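CDC48 domain-containing protein (Pyrococcus horikoshii, PDB 4UZR) is of unknown function but forms hexamers and dodecamers, with a CDC48-type beta-clam and a second region that probably builds a twelve-bladed beta-propeller together with other subunits. Local coordinates at the interface of chains A and B and the interface of chains A and C. Residues are numbered along the deposited sequence; one frame, centred on the assembly and turned at random. Chains: chain A/B/C, Putative uncharacterized protein PH1500.

Contact 1: the interface of chains A and B. Residues chain A 106, 110-112; chain B 11, 72.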
# COMPACT_ATOMS: atom_id res chain seq x y z
N ASN A 106 21.38 -7.36 -9.74
CA ASN A 106 20.08 -6.70 -9.83
C ASN A 106 19.10 -7.52 -10.67
O ASN A 106 19.37 -8.67 -10.99
CB ASN A 106 20.21 -5.27 -10.37
CG ASN A 106 20.75 -5.22 -11.79
OD1 ASN A 106 21.02 -6.24 -12.41
ND2 ASN A 106 20.90 -4.00 -12.32
N GLU A 110 22.74 -8.24 -13.77
CA GLU A 110 24.01 -7.53 -13.87
C GLU A 110 24.69 -7.59 -12.51
O GLU A 110 24.06 -7.33 -11.48
CB GLU A 110 23.79 -6.08 -14.28
CG GLU A 110 24.04 -5.80 -15.75
CD GLU A 110 23.39 -4.51 -16.22
OE1 GLU A 110 22.56 -3.95 -15.47
OE2 GLU A 110 23.71 -4.06 -17.34
N GLU A 111 25.97 -7.93 -12.51
CA GLU A 111 26.70 -8.09 -11.26
C GLU A 111 26.92 -6.74 -10.58
O GLU A 111 27.53 -5.83 -11.15
CB GLU A 111 28.04 -8.79 -11.49
CG GLU A 111 28.83 -9.02 -10.22
CD GLU A 111 30.02 -9.93 -10.43
OE1 GLU A 111 29.85 -10.99 -11.06
OE2 GLU A 111 31.12 -9.58 -9.97
N LEU A 112 26.42 -6.62 -9.35
CA LEU A 112 26.61 -5.41 -8.57
C LEU A 112 27.78 -5.58 -7.62
O LEU A 112 28.51 -4.63 -7.34
CB LEU A 112 25.35 -5.08 -7.76
CG LEU A 112 24.08 -4.75 -8.53
CD1 LEU A 112 22.95 -4.46 -7.56
CD2 LEU A 112 24.31 -3.57 -9.45
N LYS B 11 32.45 -7.31 -11.29
CA LYS B 11 32.97 -6.14 -10.60
C LYS B 11 34.27 -6.47 -9.89
O LYS B 11 34.33 -6.53 -8.66
CB LYS B 11 31.92 -5.58 -9.63
CG LYS B 11 30.68 -5.04 -10.32
CD LYS B 11 31.04 -4.18 -11.52
CE LYS B 11 29.81 -3.76 -12.31
NZ LYS B 11 29.16 -4.91 -13.00
N PRO B 72 25.22 0.87 -12.79
CA PRO B 72 24.67 -0.03 -13.81
C PRO B 72 23.58 0.59 -14.69
O PRO B 72 22.54 -0.04 -14.89
CB PRO B 72 24.09 -1.19 -12.99
CG PRO B 72 23.93 -0.66 -11.59
CD PRO B 72 24.50 0.72 -11.51
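A:Leu112 points one methyl, CD2, at the ring of B:Pro72, where it meets CG of the pyrrolidine at 3.6 Å. The two side chains lie roughly perpendicular. A branched aliphatic group and a rigid ring suit this place, since both offer compact carbon surface and neither brings a polar group that would need a partner. Beside them the proline's CB lies 4.0 Å from the carboxylate oxygen OE1 of A:Glu110, a looser approach at the margin of the apolar patch. The turn carrying A:Glu110 is fastened within chain A, its backbone N donating to the side-chain amide oxygen OD1 of A:Asn106 at 3.0 Å.

Further out, B:Lys11 grips A:Glu111 at two points. Its side chain kinks twice, near its root and at its end, bringing the ammonium NZ to the backbone O of A:Glu111 at 2.6 Å, in the carbonyl plane. With CG anti to its own backbone N (chi1 -178°), A:Glu111 runs out extended, and OE2 accepts from the backbone N of B:Lys11 at 2.9 Å, met from above the carboxylate plane. The ammonium and this carboxylate do not touch, although their opposite charges probably attract.

Strands 101-106 and 111-116 of chain A, with the turn between them, belong to the DUF6849 region that probably forms propeller blades. They meet loops from the N-terminal half of chain B, B:Pro72 lying in its CDC48-type region, and the two-fold repeats the contact with the chains exchanged.

Contact 2: the interface of chains A and C. Residues chain A 16, 18-19, 68; chain C 12, 14, 18, 68.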
# COMPACT_ATOMS: atom_id res chain seq x y z
N PRO A 16 3.19 -17.02 -43.68
CA PRO A 16 3.32 -18.26 -42.90
C PRO A 16 4.57 -19.08 -43.25
O PRO A 16 4.97 -19.93 -42.45
CB PRO A 16 2.05 -19.04 -43.24
CG PRO A 16 1.29 -18.21 -44.24
CD PRO A 16 2.17 -17.12 -44.73
N PHE A 18 7.68 -17.79 -43.85
CA PHE A 18 8.89 -16.99 -43.61
C PHE A 18 10.03 -17.81 -43.01
O PHE A 18 11.22 -17.51 -43.22
CB PHE A 18 8.57 -15.79 -42.70
CG PHE A 18 8.40 -16.16 -41.25
CD1 PHE A 18 7.22 -16.72 -40.79
CD2 PHE A 18 9.42 -15.93 -40.34
CE1 PHE A 18 7.07 -17.05 -39.45
CE2 PHE A 18 9.28 -16.26 -39.00
CZ PHE A 18 8.10 -16.82 -38.56
N VAL A 19 9.66 -18.84 -42.26
CA VAL A 19 10.61 -19.71 -41.59
C VAL A 19 11.61 -20.33 -42.57
O VAL A 19 12.78 -20.50 -42.26
CB VAL A 19 9.87 -20.80 -40.77
CG1 VAL A 19 8.77 -21.45 -41.60
CG2 VAL A 19 10.85 -21.84 -40.23
N LEU A 68 7.81 -20.14 -33.59
CA LEU A 68 7.46 -18.73 -33.48
C LEU A 68 6.87 -18.44 -32.10
O LEU A 68 5.92 -19.08 -31.66
CB LEU A 68 6.47 -18.33 -34.57
CG LEU A 68 5.85 -16.93 -34.48
CD1 LEU A 68 6.92 -15.84 -34.52
CD2 LEU A 68 4.84 -16.72 -35.60
N VAL C 12 4.01 -21.67 -32.05
CA VAL C 12 3.86 -22.73 -33.04
C VAL C 12 5.21 -23.19 -33.60
O VAL C 12 6.02 -22.37 -34.04
CB VAL C 12 2.91 -22.29 -34.18
CG1 VAL C 12 3.34 -20.94 -34.76
CG2 VAL C 12 2.79 -23.37 -35.25
N LEU C 14 7.13 -24.56 -36.54
CA LEU C 14 6.80 -24.38 -37.95
C LEU C 14 7.45 -25.39 -38.89
O LEU C 14 8.68 -25.51 -38.94
CB LEU C 14 7.14 -22.95 -38.39
CG LEU C 14 6.25 -21.87 -37.77
CD1 LEU C 14 6.80 -20.48 -38.08
CD2 LEU C 14 4.83 -22.01 -38.28
N PHE C 18 4.30 -24.18 -44.44
CA PHE C 18 3.31 -24.16 -43.36
C PHE C 18 1.96 -23.63 -43.83
O PHE C 18 0.91 -23.97 -43.27
CB PHE C 18 3.87 -23.34 -42.20
CG PHE C 18 2.86 -23.03 -41.13
CD1 PHE C 18 2.43 -24.02 -40.25
CD2 PHE C 18 2.38 -21.74 -40.97
CE1 PHE C 18 1.51 -23.73 -39.26
CE2 PHE C 18 1.46 -21.45 -39.98
CZ PHE C 18 1.03 -22.44 -39.12
N LEU C 68 0.21 -14.53 -40.55
CA LEU C 68 0.37 -14.69 -39.11
C LEU C 68 0.47 -13.36 -38.37
O LEU C 68 1.21 -12.47 -38.78
CB LEU C 68 1.60 -15.55 -38.79
CG LEU C 68 1.50 -17.03 -39.17
CD1 LEU C 68 2.76 -17.77 -38.74
CD2 LEU C 68 0.27 -17.65 -38.53
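The backbone N of A:Leu68 donates to O of C:Val12 at 2.9 Å, and the N of C:Val12 returns a bond to O of A:Leu68 at 3.2 Å. This pair forms an antiparallel beta bridge between two copies of the CDC48 domain 2 fold, the beta-clam, joining strand 65-69 of chain A to strand 11-13 of chain C. Because backbone atoms make it, the bridge asks little of either side chain.

Packing beside it falls to C:Leu14, whose two methyls serve different chains. CD1 reaches CE1 of A:Phe18 at 3.7 Å, the side chains standing nearly square to each other, while CD2 sits 3.5 Å above the ring of C:Phe18, over its centre. A forked aliphatic side chain suits this bridging role. A:Phe18 holds CG between its backbone N and carbonyl carbon (chi1 76°), which swings its CE1 and CZ towards that leucine. From the same helix, CG1 of A:Val19 touches CB of C:Leu14 at 3.9 Å.

The two Leu68 side chains run antiparallel alongside each other, CD2 of A:Leu68 meeting CD1 of C:Leu68 at 3.9 Å. Beyond them CB of A:Pro16 rests against ring carbon CD2 of C:Phe18, 3.5 Å away.

Contact 3: the interface of chains A and C. Residues chain A 16-17; chain C 18-19, 66, 68.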
# COMPACT_ATOMS: atom_id res chain seq x y z
N PRO A 16 3.19 -17.02 -43.68
CA PRO A 16 3.32 -18.26 -42.90
C PRO A 16 4.57 -19.08 -43.25
O PRO A 16 4.97 -19.93 -42.45
CB PRO A 16 2.05 -19.04 -43.24
CG PRO A 16 1.29 -18.21 -44.24
CD PRO A 16 2.17 -17.12 -44.73
N ASP A 17 5.17 -18.83 -44.41
CA ASP A 17 6.35 -19.58 -44.85
C ASP A 17 7.68 -18.84 -44.66
O ASP A 17 8.68 -19.23 -45.26
CB ASP A 17 6.18 -20.02 -46.30
CG ASP A 17 5.96 -18.86 -47.24
OD1 ASP A 17 5.45 -17.81 -46.79
OD2 ASP A 17 6.28 -18.99 -48.44
N PHE C 18 4.30 -24.18 -44.44
CA PHE C 18 3.31 -24.16 -43.36
C PHE C 18 1.96 -23.63 -43.83
O PHE C 18 0.91 -23.97 -43.27
CB PHE C 18 3.87 -23.34 -42.20
CG PHE C 18 2.86 -23.03 -41.13
CD1 PHE C 18 2.43 -24.02 -40.25
CD2 PHE C 18 2.38 -21.74 -40.97
CE1 PHE C 18 1.51 -23.73 -39.26
CE2 PHE C 18 1.46 -21.45 -39.98
CZ PHE C 18 1.03 -22.44 -39.12
N VAL C 19 1.98 -22.82 -44.89
CA VAL C 19 0.76 -22.26 -45.46
C VAL C 19 -0.10 -23.35 -46.09
O VAL C 19 -1.32 -23.40 -45.87
CB VAL C 19 1.08 -21.15 -46.49
CG1 VAL C 19 2.28 -21.54 -47.34
CG2 VAL C 19 -0.14 -20.86 -47.36
N ILE C 66 -3.54 -16.34 -46.25
CA ILE C 66 -3.31 -16.50 -44.82
C ILE C 66 -2.03 -15.83 -44.33
O ILE C 66 -0.95 -16.03 -44.90
CB ILE C 66 -3.29 -17.99 -44.43
CG1 ILE C 66 -4.60 -18.65 -44.88
CG2 ILE C 66 -3.07 -18.15 -42.94
CD1 ILE C 66 -4.63 -20.14 -44.64
N LEU C 68 0.21 -14.53 -40.55
CA LEU C 68 0.37 -14.69 -39.11
C LEU C 68 0.47 -13.36 -38.37
O LEU C 68 1.21 -12.47 -38.78
CB LEU C 68 1.60 -15.55 -38.79
CG LEU C 68 1.50 -17.03 -39.17
CD1 LEU C 68 2.76 -17.77 -38.74
CD2 LEU C 68 0.27 -17.65 -38.53
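The nearly flat pyrrolidine ring of A:Pro16 wedges its CB–CG–CD edge into chain C, with CB of C:Val19 and the backbone O of C:Ile66 beyond that edge, displaced to opposite sides of the ring plane. The receiving groove belongs to a beta-clam domain of the CDC48 domain 2 family, between helix 18-25 and strand 65-68. Ring carbon CG lies 3.7 Å from CB of C:Val19, the side chains meeting at a slant. CG and CD also approach O of C:Ile66, with CD at 3.3 Å, a van der Waals approach of ring carbons to a carbonyl. C:Leu68 lies nearby, its CD1 4.2 Å from CA of A:Pro16.

Proline suits the slot because its ring is compact, stiff and entirely carbon at the inserted end. The phenyl ring of C:Phe18, placed there by a chi1 of 170° with CG anti to the backbone N, turns its edge to the proline's CB. With an alanine at C:Phe18, the CB of A:Pro16 would probably lose its aromatic support and border a gap.

A:Asp17, the loop residue just ahead of helix 18-26, approaches more loosely, its CB 4.3 Å from CG1 of C:Val19.

Contacts 2 and 3 are adjoining patches of the same A–C interface, their C-alpha centres about 6 Å apart, and they share A:Pro16, C:Phe18 and C:Leu68. Contact 1 belongs to the A–B interface, its C-alpha centre about 37 Å from that of contact 2 and about 42 Å from that of contact 3. There the DUF6849 region of A meets the N-terminal part of B, and the two-fold repeats this with the chains exchanged, whereas the A–C interface is not an exact two-fold. This arrangement would fit A–C contacts that build a hexameric ring and A–B contacts that pair two rings into the dodecamer.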